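Local coordinates for hydroquinone dioxygenase large subunit (Pseudomonas sp., PDB 4ZXA), which probably catalyses, as the large subunit of a two-subunit iron(II)-dependent hydroquinone 1,2-dioxygenase with a cupin fold, the oxygen-dependent ring cleavage of hydroquinone, at residues Ser58-Pro62 / Phe85-Ile89; Glu38-Asp42 / Asp135-Ala139; Thr172-Pro176 / Val234-Cys238. All coordinates share one frame; numbering follows the deposited sequence.

Contact 1 of 3, residues Ser58-Pro62 / Phe85-Ile89; sequences SHLIP and FDHVI
His-59 of strand 55-62 reaches across to Asp-86, which forms an Asx turn in the loop between strands 82-84 and 89-93; the contact thus joins the outermost strand, within this chain, of the five-stranded antiparallel sheet to the sheet that carries part of the active site. The bond is nearly straight: NE2 of His-59 gives its hydrogen to OD2 of Asp-86 at 2.7 Å, 173° at the hydrogen. OD2 lies in the ring plane and receives it on the syn lone pair, while ring and carboxylate stand 74° apart. With CG anti to the backbone N, chi1 179° carries the imidazole across to the loop, and CG2 of Val-88 lies over one face of the His-59 ring in a CH-pi contact. The tightly packed part is the buried side, where Ile-61 CD1 meets Ile-89 CG1 at 4.0 Å and Ile-61 CG1 lies against OD2 of Asp-86. Phe-85 continues it toward helix 63-75, meeting Phe-66 edge-to-face. On the looser, partly exposed side Leu-60 points away from the loop, packing on Phe-45 and on Arg-286 of the second subunit. OD1 of Asp-86 is gripped twice, by Val-88 N from above the carboxylate plane and by Ile-89 N nearly in line with the C-O bond.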
ATOM      1  N   SER E  58      -0.667  15.483 -10.559  1.00 31.10           N
ATOM      2  CA  SER E  58       0.266  14.380 -10.362  1.00 32.00           C
ATOM      3  C   SER E  58      -0.213  13.367  -9.343  1.00 31.20           C
ATOM      4  O   SER E  58      -1.079  13.650  -8.513  1.00 29.64           O
ATOM      5  CB  SER E  58       1.641  14.898  -9.942  1.00 29.18           C
ATOM      6  OG  SER E  58       2.074  15.899 -10.833  1.00 44.97           O
ATOM      7  N   HIS E  59       0.386  12.186  -9.402  1.00 29.55           N
ATOM      8  CA  HIS E  59       0.086  11.143  -8.446  1.00 32.46           C
ATOM      9  C   HIS E  59       1.231  10.126  -8.342  1.00 29.77           C
ATOM     10  O   HIS E  59       1.788   9.682  -9.348  1.00 26.28           O
ATOM     11  CB  HIS E  59      -1.234  10.474  -8.811  1.00 25.46           C
ATOM     12  CG  HIS E  59      -1.612   9.361  -7.893  1.00 28.56           C
ATOM     13  ND1 HIS E  59      -2.069   9.578  -6.614  1.00 29.06           N
ATOM     14  CD2 HIS E  59      -1.594   8.018  -8.066  1.00 29.04           C
ATOM     15  CE1 HIS E  59      -2.328   8.421  -6.038  1.00 22.48           C
ATOM     16  NE2 HIS E  59      -2.052   7.457  -6.898  1.00 27.50           N
ATOM     17  N   LEU E  60       1.592   9.777  -7.115  1.00 25.06           N
ATOM     18  CA  LEU E  60       2.678   8.841  -6.897  1.00 24.88           C
ATOM     19  C   LEU E  60       2.146   7.460  -6.537  1.00 26.93           C
ATOM     20  O   LEU E  60       1.173   7.325  -5.793  1.00 28.73           O
ATOM     21  CB  LEU E  60       3.606   9.332  -5.782  1.00 27.05           C
ATOM     22  CG  LEU E  60       4.797  10.253  -6.064  1.00 28.88           C
ATOM     23  CD1 LEU E  60       4.862  10.721  -7.517  1.00 25.84           C
ATOM     24  CD2 LEU E  60       4.776  11.429  -5.099  1.00 19.31           C
ATOM     25  N   ILE E  61       2.796   6.439  -7.081  1.00 21.98           N
ATOM     26  CA  ILE E  61       2.555   5.068  -6.684  1.00 22.36           C
ATOM     27  C   ILE E  61       3.906   4.385  -6.476  1.00 22.82           C
ATOM     28  O   ILE E  61       4.770   4.445  -7.349  1.00 22.78           O
ATOM     29  CB  ILE E  61       1.744   4.316  -7.753  1.00 21.65           C
ATOM     30  CG1 ILE E  61       0.439   5.059  -8.045  1.00 24.44           C
ATOM     31  CG2 ILE E  61       1.478   2.895  -7.321  1.00 16.84           C
ATOM     32  CD1 ILE E  61      -0.319   4.503  -9.235  1.00 22.93           C
ATOM     33  N   PRO E  62       4.099   3.749  -5.312  1.00 23.59           N
ATOM     34  CA  PRO E  62       5.329   2.989  -5.021  1.00 24.43           C
ATOM     35  C   PRO E  62       5.661   2.053  -6.187  1.00 27.36           C
ATOM     36  O   PRO E  62       4.764   1.372  -6.686  1.00 22.14           O
ATOM     37  CB  PRO E  62       4.951   2.161  -3.793  1.00 20.69           C
ATOM     38  CG  PRO E  62       3.856   2.968  -3.128  1.00 22.74           C
ATOM     39  CD  PRO E  62       3.083   3.603  -4.256  1.00 22.97           C
ATOM     40  N   PHE E  85      -4.978   0.263 -10.620  1.00 22.17           N
ATOM     41  CA  PHE E  85      -3.628   0.170 -10.091  1.00 20.34           C
ATOM     42  C   PHE E  85      -3.716   0.577  -8.648  1.00 20.29           C
ATOM     43  O   PHE E  85      -3.009   0.066  -7.797  1.00 18.19           O
ATOM     44  CB  PHE E  85      -2.713   1.148 -10.813  1.00 23.27           C
ATOM     45  CG  PHE E  85      -2.237   0.667 -12.144  1.00 23.78           C
ATOM     46  CD1 PHE E  85      -3.073  -0.054 -12.978  1.00 21.07           C
ATOM     47  CD2 PHE E  85      -0.947   0.957 -12.570  1.00 23.97           C
ATOM     48  CE1 PHE E  85      -2.632  -0.493 -14.229  1.00 24.30           C
ATOM     49  CE2 PHE E  85      -0.487   0.525 -13.802  1.00 25.21           C
ATOM     50  CZ  PHE E  85      -1.338  -0.203 -14.647  1.00 26.84           C
ATOM     51  N   ASP E  86      -4.590   1.539  -8.399  1.00 25.33           N
ATOM     52  CA  ASP E  86      -4.874   2.029  -7.064  1.00 21.67           C
ATOM     53  C   ASP E  86      -6.103   2.913  -7.203  1.00 23.51           C
ATOM     54  O   ASP E  86      -6.735   2.929  -8.251  1.00 23.99           O
ATOM     55  CB  ASP E  86      -3.669   2.754  -6.431  1.00 18.67           C
ATOM     56  CG  ASP E  86      -3.409   4.143  -7.025  1.00 27.80           C
ATOM     57  OD1 ASP E  86      -4.197   4.629  -7.876  1.00 27.87           O
ATOM     58  OD2 ASP E  86      -2.407   4.769  -6.614  1.00 25.68           O
ATOM     59  N   HIS E  87      -6.462   3.645  -6.157  0.63 24.66           N
ATOM     60  CA  HIS E  87      -7.729   4.365  -6.170  0.63 24.70           C
ATOM     61  C   HIS E  87      -7.741   5.604  -7.067  0.63 25.58           C
ATOM     62  O   HIS E  87      -8.732   6.333  -7.116  0.63 25.64           O
ATOM     63  CB  HIS E  87      -8.172   4.703  -4.745  0.63 24.35           C
ATOM     64  CG  HIS E  87      -8.529   3.497  -3.935  0.63 22.50           C
ATOM     65  ND1 HIS E  87      -7.600   2.791  -3.203  0.63 22.54           N
ATOM     66  CD2 HIS E  87      -9.711   2.861  -3.762  0.63 23.28           C
ATOM     67  CE1 HIS E  87      -8.196   1.774  -2.605  0.63 23.93           C
ATOM     68  NE2 HIS E  87      -9.477   1.797  -2.926  0.63 26.87           N
ATOM     69  N   VAL E  88      -6.645   5.835  -7.781  1.00 24.99           N
ATOM     70  CA  VAL E  88      -6.590   6.938  -8.730  1.00 21.73           C
ATOM     71  C   VAL E  88      -6.415   6.460 -10.170  1.00 25.31           C
ATOM     72  O   VAL E  88      -7.119   6.917 -11.060  1.00 28.59           O
ATOM     73  CB  VAL E  88      -5.461   7.920  -8.365  1.00 24.24           C
ATOM     74  CG1 VAL E  88      -5.352   9.019  -9.396  1.00 22.62           C
ATOM     75  CG2 VAL E  88      -5.720   8.499  -6.988  1.00 24.97           C
ATOM     76  N   ILE E  89      -5.493   5.527 -10.386  1.00 25.56           N
ATOM     77  CA  ILE E  89      -5.059   5.153 -11.726  1.00 23.89           C
ATOM     78  C   ILE E  89      -5.588   3.803 -12.188  1.00 23.04           C
ATOM     79  O   ILE E  89      -5.542   2.828 -11.451  1.00 28.18           O
ATOM     80  CB  ILE E  89      -3.518   5.112 -11.805  1.00 27.05           C
ATOM     81  CG1 ILE E  89      -2.933   6.497 -11.520  1.00 28.41           C
ATOM     82  CG2 ILE E  89      -3.080   4.618 -13.159  1.00 24.48           C
ATOM     83  CD1 ILE E  89      -3.326   7.557 -12.550  1.00 24.70           C
TER

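Contact 2 of 3, residues Glu38-Asp42 / Asp135-Ala139; sequences ELSRD and DWTNA
Trp-136, at the C-terminal end of helix 122-136, and Arg-41, at the end of strand 37-41, account for most of the buried surface. The aliphatic part of the arginine runs over one face of the indole: CB lies above the centre of the ring system, CG of Arg-41 makes a CH-pi contact 3.5 Å from the centroid of the five-membered ring of Trp-136, and CD of Arg-41 reaches CG of Trp-136 at 3.5 Å. A bend at chi3 (-79°) then lifts the guanidinium off the ring, leaving the two planes 77° apart. NE and NH2 of Arg-41 both bond to the backbone O of Asp-42, at 2.7 and 2.9 Å, and NH2 also bonds to the backbone O of Ala-153. NH1 of Arg-41 adds a weak, bent bond to the backbone O of Trp-136 (3.0 Å, 125°), so the same arginine meets both the ring and the helix terminus. Leu-39 is the third participant, with CB 4.0 Å from CH2 of Trp-136 at the far end of the indole. The indole NE1 bonds to the backbone O of Arg-30. Trp-136 also touches Leu-67 of helix 63-75 and Ala-46 of strand 45-52, where helix 122-136 packs on the five-stranded sheet.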
ATOM      1  N   GLU E  38       1.849  11.707 -18.701  1.00 27.38           N
ATOM      2  CA  GLU E  38       3.281  11.526 -18.594  1.00 30.84           C
ATOM      3  C   GLU E  38       3.589  10.521 -17.504  1.00 32.80           C
ATOM      4  O   GLU E  38       3.193  10.695 -16.348  1.00 30.45           O
ATOM      5  CB  GLU E  38       3.975  12.841 -18.265  1.00 33.83           C
ATOM      6  CG  GLU E  38       5.163  13.117 -19.152  1.00 42.82           C
ATOM      7  CD  GLU E  38       6.385  13.562 -18.383  1.00 51.74           C
ATOM      8  OE1 GLU E  38       6.458  13.298 -17.157  1.00 53.24           O
ATOM      9  OE2 GLU E  38       7.276  14.178 -19.012  1.00 61.16           O
ATOM     10  N   LEU E  39       4.302   9.469 -17.881  1.00 28.82           N
ATOM     11  CA  LEU E  39       4.718   8.454 -16.932  1.00 32.51           C
ATOM     12  C   LEU E  39       6.237   8.465 -16.686  1.00 32.92           C
ATOM     13  O   LEU E  39       7.028   8.255 -17.617  1.00 27.80           O
ATOM     14  CB  LEU E  39       4.262   7.077 -17.420  1.00 30.53           C
ATOM     15  CG  LEU E  39       2.754   7.013 -17.653  1.00 32.94           C
ATOM     16  CD1 LEU E  39       2.411   7.306 -19.098  1.00 29.79           C
ATOM     17  CD2 LEU E  39       2.221   5.645 -17.232  1.00 32.17           C
ATOM     18  N   SER E  40       6.637   8.703 -15.435  1.00 26.26           N
ATOM     19  CA  SER E  40       8.046   8.631 -15.062  1.00 25.83           C
ATOM     20  C   SER E  40       8.191   7.904 -13.741  1.00 26.48           C
ATOM     21  O   SER E  40       7.222   7.768 -13.002  1.00 29.20           O
ATOM     22  CB  SER E  40       8.632  10.029 -14.917  1.00 28.51           C
ATOM     23  OG  SER E  40       8.110  10.658 -13.764  1.00 28.56           O
ATOM     24  N   ARG E  41       9.401   7.460 -13.433  1.00 29.71           N
ATOM     25  CA  ARG E  41       9.668   6.819 -12.156  1.00 28.45           C
ATOM     26  C   ARG E  41      11.002   7.276 -11.590  1.00 29.60           C
ATOM     27  O   ARG E  41      11.912   7.628 -12.330  1.00 26.49           O
ATOM     28  CB  ARG E  41       9.648   5.296 -12.301  1.00 25.54           C
ATOM     29  CG  ARG E  41      10.967   4.695 -12.736  1.00 24.53           C
ATOM     30  CD  ARG E  41      11.150   3.297 -12.182  1.00 27.07           C
ATOM     31  NE  ARG E  41      11.573   3.311 -10.787  1.00 27.80           N
ATOM     32  CZ  ARG E  41      11.876   2.225 -10.085  1.00 29.02           C
ATOM     33  NH1 ARG E  41      11.804   1.030 -10.642  1.00 22.20           N
ATOM     34  NH2 ARG E  41      12.251   2.337  -8.822  1.00 29.99           N
ATOM     35  N   ASP E  42      11.108   7.271 -10.269  1.00 30.98           N
ATOM     36  CA  ASP E  42      12.370   7.558  -9.611  1.00 28.54           C
ATOM     37  C   ASP E  42      12.795   6.361  -8.774  1.00 29.98           C
ATOM     38  O   ASP E  42      12.463   5.227  -9.094  1.00 34.07           O
ATOM     39  CB  ASP E  42      12.279   8.824  -8.757  1.00 32.75           C
ATOM     40  CG  ASP E  42      11.175   8.759  -7.735  1.00 31.33           C
ATOM     41  OD1 ASP E  42      10.761   7.643  -7.381  1.00 27.91           O
ATOM     42  OD2 ASP E  42      10.724   9.825  -7.283  1.00 30.39           O
ATOM     43  N   ASP E 135      11.774  -0.976 -19.167  1.00 31.70           N
ATOM     44  CA  ASP E 135      12.681   0.037 -18.658  1.00 24.07           C
ATOM     45  C   ASP E 135      12.717   0.134 -17.119  1.00 28.93           C
ATOM     46  O   ASP E 135      13.785   0.304 -16.537  1.00 26.66           O
ATOM     47  CB  ASP E 135      12.382   1.392 -19.296  1.00 27.70           C
ATOM     48  CG  ASP E 135      13.443   2.437 -18.963  1.00 33.01           C
ATOM     49  OD1 ASP E 135      14.572   2.326 -19.490  1.00 30.99           O
ATOM     50  OD2 ASP E 135      13.152   3.362 -18.169  1.00 27.90           O
ATOM     51  N   TRP E 136      11.567   0.012 -16.458  1.00 27.25           N
ATOM     52  CA  TRP E 136      11.504   0.249 -15.013  1.00 27.93           C
ATOM     53  C   TRP E 136      11.734  -1.002 -14.155  1.00 31.87           C
ATOM     54  O   TRP E 136      11.855  -0.913 -12.920  1.00 27.17           O
ATOM     55  CB  TRP E 136      10.175   0.907 -14.630  1.00 30.43           C
ATOM     56  CG  TRP E 136       9.964   2.244 -15.270  1.00 31.97           C
ATOM     57  CD1 TRP E 136      10.815   2.893 -16.113  1.00 24.05           C
ATOM     58  CD2 TRP E 136       8.827   3.100 -15.112  1.00 29.43           C
ATOM     59  NE1 TRP E 136      10.281   4.094 -16.489  1.00 25.89           N
ATOM     60  CE2 TRP E 136       9.057   4.246 -15.890  1.00 27.55           C
ATOM     61  CE3 TRP E 136       7.638   3.003 -14.381  1.00 23.97           C
ATOM     62  CZ2 TRP E 136       8.143   5.292 -15.968  1.00 24.80           C
ATOM     63  CZ3 TRP E 136       6.730   4.044 -14.460  1.00 25.81           C
ATOM     64  CH2 TRP E 136       6.986   5.171 -15.243  1.00 23.98           C
ATOM     65  N   THR E 137      11.799  -2.160 -14.802  1.00 21.51           N
ATOM     66  CA  THR E 137      12.055  -3.385 -14.070  1.00 26.39           C
ATOM     67  C   THR E 137      13.530  -3.773 -14.099  1.00 27.82           C
ATOM     68  O   THR E 137      14.054  -4.200 -15.119  1.00 31.78           O
ATOM     69  CB  THR E 137      11.216  -4.550 -14.596  1.00 25.49           C
ATOM     70  OG1 THR E 137       9.837  -4.160 -14.647  1.00 22.20           O
ATOM     71  CG2 THR E 137      11.378  -5.759 -13.683  1.00 28.03           C
ATOM     72  N   ASN E 138      14.178  -3.632 -12.953  1.00 23.81           N
ATOM     73  CA  ASN E 138      15.578  -3.953 -12.797  1.00 27.04           C
ATOM     74  C   ASN E 138      15.761  -5.442 -12.679  1.00 28.65           C
ATOM     75  O   ASN E 138      14.797  -6.165 -12.457  1.00 31.14           O
ATOM     76  CB  ASN E 138      16.115  -3.269 -11.545  1.00 28.62           C
ATOM     77  CG  ASN E 138      15.943  -1.774 -11.600  1.00 28.67           C
ATOM     78  OD1 ASN E 138      16.150  -1.157 -12.649  1.00 30.39           O
ATOM     79  ND2 ASN E 138      15.533  -1.179 -10.481  1.00 29.60           N
ATOM     80  N   ALA E 139      17.007  -5.890 -12.807  1.00 32.09           N
ATOM     81  CA  ALA E 139      17.331  -7.317 -12.878  1.00 31.81           C
ATOM     82  C   ALA E 139      17.047  -8.012 -11.559  1.00 35.29           C
ATOM     83  O   ALA E 139      17.110  -9.234 -11.462  1.00 40.97           O
ATOM     84  CB  ALA E 139      18.788  -7.506 -13.255  1.00 30.14           C
TER

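Contact 3 of 3, residues Thr172-Pro176 / Val234-Cys238; sequences TKRMP and VTSVC
Two hydrogen bonds tie the loop 172-176 to residues 234-238. The hydroxyl OG1 of Thr-172 donates to the backbone O of Val-234 at 2.7 Å, approaching from above the carbonyl plane, and also bonds to OG of Ser-182. The backbone N of Val-237 donates to the backbone O of Arg-174 at 3.0 Å, an oxygen that additionally receives a CA-H...O contact from Ser-236.

Van der Waals contacts fill in around these bonds. CB of Thr-172 lies 3.8 Å from CG1 of Val-234, the two side chains crossing at a slant. Two others meet carbonyl oxygens: CG2 of Val-237 comes to 3.5 Å from the backbone O of Lys-173, and CD of Pro-176 lies 3.0 Å from the backbone O of Thr-235. A valine in place of Thr-172 would probably leave the carbonyl of Val-234 and the hydroxyl of Ser-182 without this partner and weaken the hold on the loop.

Charged groups point elsewhere: Lys-173 pairs with Asp-180, and Arg-174 with Asp-80 of the small subunit. Ser-236 bonds to Gln-151 of that subunit, placing this irregular loop, laid along strand 236-238, the outermost within this chain of a cupin-type antiparallel sheet, at the interface between the two subunits.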
ATOM      1  N   THR E 172      -3.289 -22.664 -24.701  1.00 27.39           N
ATOM      2  CA  THR E 172      -3.973 -23.942 -24.593  1.00 31.27           C
ATOM      3  C   THR E 172      -5.115 -24.050 -25.603  1.00 31.57           C
ATOM      4  O   THR E 172      -6.097 -23.309 -25.511  1.00 31.44           O
ATOM      5  CB  THR E 172      -4.567 -24.148 -23.189  1.00 23.84           C
ATOM      6  OG1 THR E 172      -3.560 -23.927 -22.205  1.00 24.50           O
ATOM      7  CG2 THR E 172      -5.098 -25.561 -23.051  1.00 24.90           C
ATOM      8  N   LYS E 173      -5.006 -24.989 -26.541  1.00 32.51           N
ATOM      9  CA  LYS E 173      -6.111 -25.274 -27.461  1.00 27.18           C
ATOM     10  C   LYS E 173      -7.208 -26.156 -26.850  1.00 28.44           C
ATOM     11  O   LYS E 173      -8.402 -25.906 -27.037  1.00 28.82           O
ATOM     12  CB  LYS E 173      -5.617 -25.919 -28.755  1.00 27.76           C
ATOM     13  CG  LYS E 173      -6.792 -26.363 -29.635  1.00 34.60           C
ATOM     14  CD  LYS E 173      -6.361 -26.923 -30.972  1.00 38.06           C
ATOM     15  CE  LYS E 173      -5.544 -28.180 -30.811  1.00 35.95           C
ATOM     16  NZ  LYS E 173      -5.039 -28.649 -32.137  1.00 47.13           N
ATOM     17  N   ARG E 174      -6.803 -27.196 -26.132  1.00 26.11           N
ATOM     18  CA  ARG E 174      -7.761 -28.146 -25.571  1.00 28.94           C
ATOM     19  C   ARG E 174      -7.460 -28.419 -24.096  1.00 26.58           C
ATOM     20  O   ARG E 174      -8.280 -28.175 -23.200  1.00 24.98           O
ATOM     21  CB  ARG E 174      -7.682 -29.450 -26.371  1.00 30.31           C
ATOM     22  CG  ARG E 174      -8.962 -30.264 -26.419  1.00 30.62           C
ATOM     23  CD  ARG E 174      -8.862 -31.389 -27.462  1.00 33.45           C
ATOM     24  NE  ARG E 174     -10.029 -32.267 -27.417  1.00 32.86           N
ATOM     25  CZ  ARG E 174     -10.069 -33.509 -27.903  1.00 34.86           C
ATOM     26  NH1 ARG E 174      -9.001 -34.043 -28.493  1.00 24.92           N
ATOM     27  NH2 ARG E 174     -11.191 -34.221 -27.800  1.00 29.85           N
ATOM     28  N   MET E 175      -6.264 -28.934 -23.860  1.00 19.79           N
ATOM     29  CA  MET E 175      -5.824 -29.278 -22.530  1.00 26.00           C
ATOM     30  C   MET E 175      -4.304 -29.326 -22.583  1.00 25.92           C
ATOM     31  O   MET E 175      -3.735 -29.661 -23.612  1.00 28.62           O
ATOM     32  CB  MET E 175      -6.415 -30.634 -22.120  1.00 25.25           C
ATOM     33  CG  MET E 175      -5.854 -31.211 -20.832  1.00 31.16           C
ATOM     34  SD  MET E 175      -6.570 -32.833 -20.434  1.00 35.69           S
ATOM     35  CE  MET E 175      -8.156 -32.298 -19.831  1.00 22.30           C
ATOM     36  N   PRO E 176      -3.633 -28.957 -21.491  1.00 26.94           N
ATOM     37  CA  PRO E 176      -2.174 -29.137 -21.480  1.00 25.53           C
ATOM     38  C   PRO E 176      -1.793 -30.614 -21.620  1.00 26.76           C
ATOM     39  O   PRO E 176      -2.586 -31.494 -21.250  1.00 31.48           O
ATOM     40  CB  PRO E 176      -1.766 -28.628 -20.096  1.00 22.57           C
ATOM     41  CG  PRO E 176      -2.888 -27.739 -19.666  1.00 28.72           C
ATOM     42  CD  PRO E 176      -4.133 -28.294 -20.278  1.00 24.17           C
ATOM     43  N   VAL E 234      -5.254 -20.930 -18.892  1.00 23.06           N
ATOM     44  CA  VAL E 234      -6.226 -21.935 -19.327  1.00 24.37           C
ATOM     45  C   VAL E 234      -5.693 -23.372 -19.214  1.00 26.79           C
ATOM     46  O   VAL E 234      -4.628 -23.680 -19.750  1.00 25.34           O
ATOM     47  CB  VAL E 234      -6.672 -21.703 -20.792  1.00 23.32           C
ATOM     48  CG1 VAL E 234      -7.546 -22.840 -21.259  1.00 19.04           C
ATOM     49  CG2 VAL E 234      -7.402 -20.384 -20.935  1.00 22.19           C
ATOM     50  N   THR E 235      -6.441 -24.244 -18.532  1.00 21.22           N
ATOM     51  CA  THR E 235      -6.064 -25.649 -18.418  1.00 22.90           C
ATOM     52  C   THR E 235      -7.085 -26.620 -19.004  1.00 22.29           C
ATOM     53  O   THR E 235      -6.825 -27.807 -19.062  1.00 24.66           O
ATOM     54  CB  THR E 235      -5.746 -26.081 -16.960  1.00 24.14           C
ATOM     55  OG1 THR E 235      -6.831 -25.730 -16.096  1.00 22.77           O
ATOM     56  CG2 THR E 235      -4.456 -25.424 -16.454  1.00 21.18           C
ATOM     57  N   SER E 236      -8.243 -26.125 -19.421  1.00 19.28           N
ATOM     58  CA  SER E 236      -9.175 -26.952 -20.173  1.00 23.00           C
ATOM     59  C   SER E 236     -10.194 -26.091 -20.914  1.00 25.85           C
ATOM     60  O   SER E 236     -10.697 -25.090 -20.384  1.00 23.40           O
ATOM     61  CB  SER E 236      -9.885 -27.978 -19.277  1.00 23.39           C
ATOM     62  OG  SER E 236     -10.656 -27.353 -18.268  1.00 21.56           O
ATOM     63  N   VAL E 237     -10.494 -26.493 -22.144  1.00 24.82           N
ATOM     64  CA  VAL E 237     -11.390 -25.742 -23.000  1.00 23.21           C
ATOM     65  C   VAL E 237     -12.622 -26.561 -23.373  1.00 21.13           C
ATOM     66  O   VAL E 237     -12.517 -27.597 -24.015  1.00 20.43           O
ATOM     67  CB  VAL E 237     -10.665 -25.308 -24.288  1.00 27.75           C
ATOM     68  CG1 VAL E 237     -11.594 -24.463 -25.169  1.00 23.22           C
ATOM     69  CG2 VAL E 237      -9.397 -24.543 -23.947  1.00 25.52           C
ATOM     70  N   CYS E 238     -13.789 -26.086 -22.963  1.00 21.33           N
ATOM     71  CA  CYS E 238     -15.050 -26.674 -23.384  1.00 22.65           C
ATOM     72  C   CYS E 238     -15.882 -25.609 -24.124  1.00 23.30           C
ATOM     73  O   CYS E 238     -16.762 -24.956 -23.536  1.00 22.33           O
ATOM     74  CB  CYS E 238     -15.811 -27.225 -22.174  1.00 20.81           C
ATOM     75  SG  CYS E 238     -17.487 -27.803 -22.536  1.00 28.39           S
TER

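How the contacts relate
Contacts 1 and 2 belong to the same N-terminal region: contact 1 is nested along the chain within the loop closed by contact 2, and both reach the five-stranded sheet of strands 19-20 to 55-62. Their centres lie about 14 Å apart, yet the nearest atoms stay about 6 Å from each other. Contact 3 follows later in the chain, on the opposite side of the chain's centre, with its centre about 36 Å from that of contact 1 and about 35 Å from that of contact 2. None lines the 4-hydroxybenzonitrile pocket: the side chain of Phe-85 is about 13 Å from the ligand and about 14 Å from the cadmium ion, and that of Val-234 about 12 Å from the ligand.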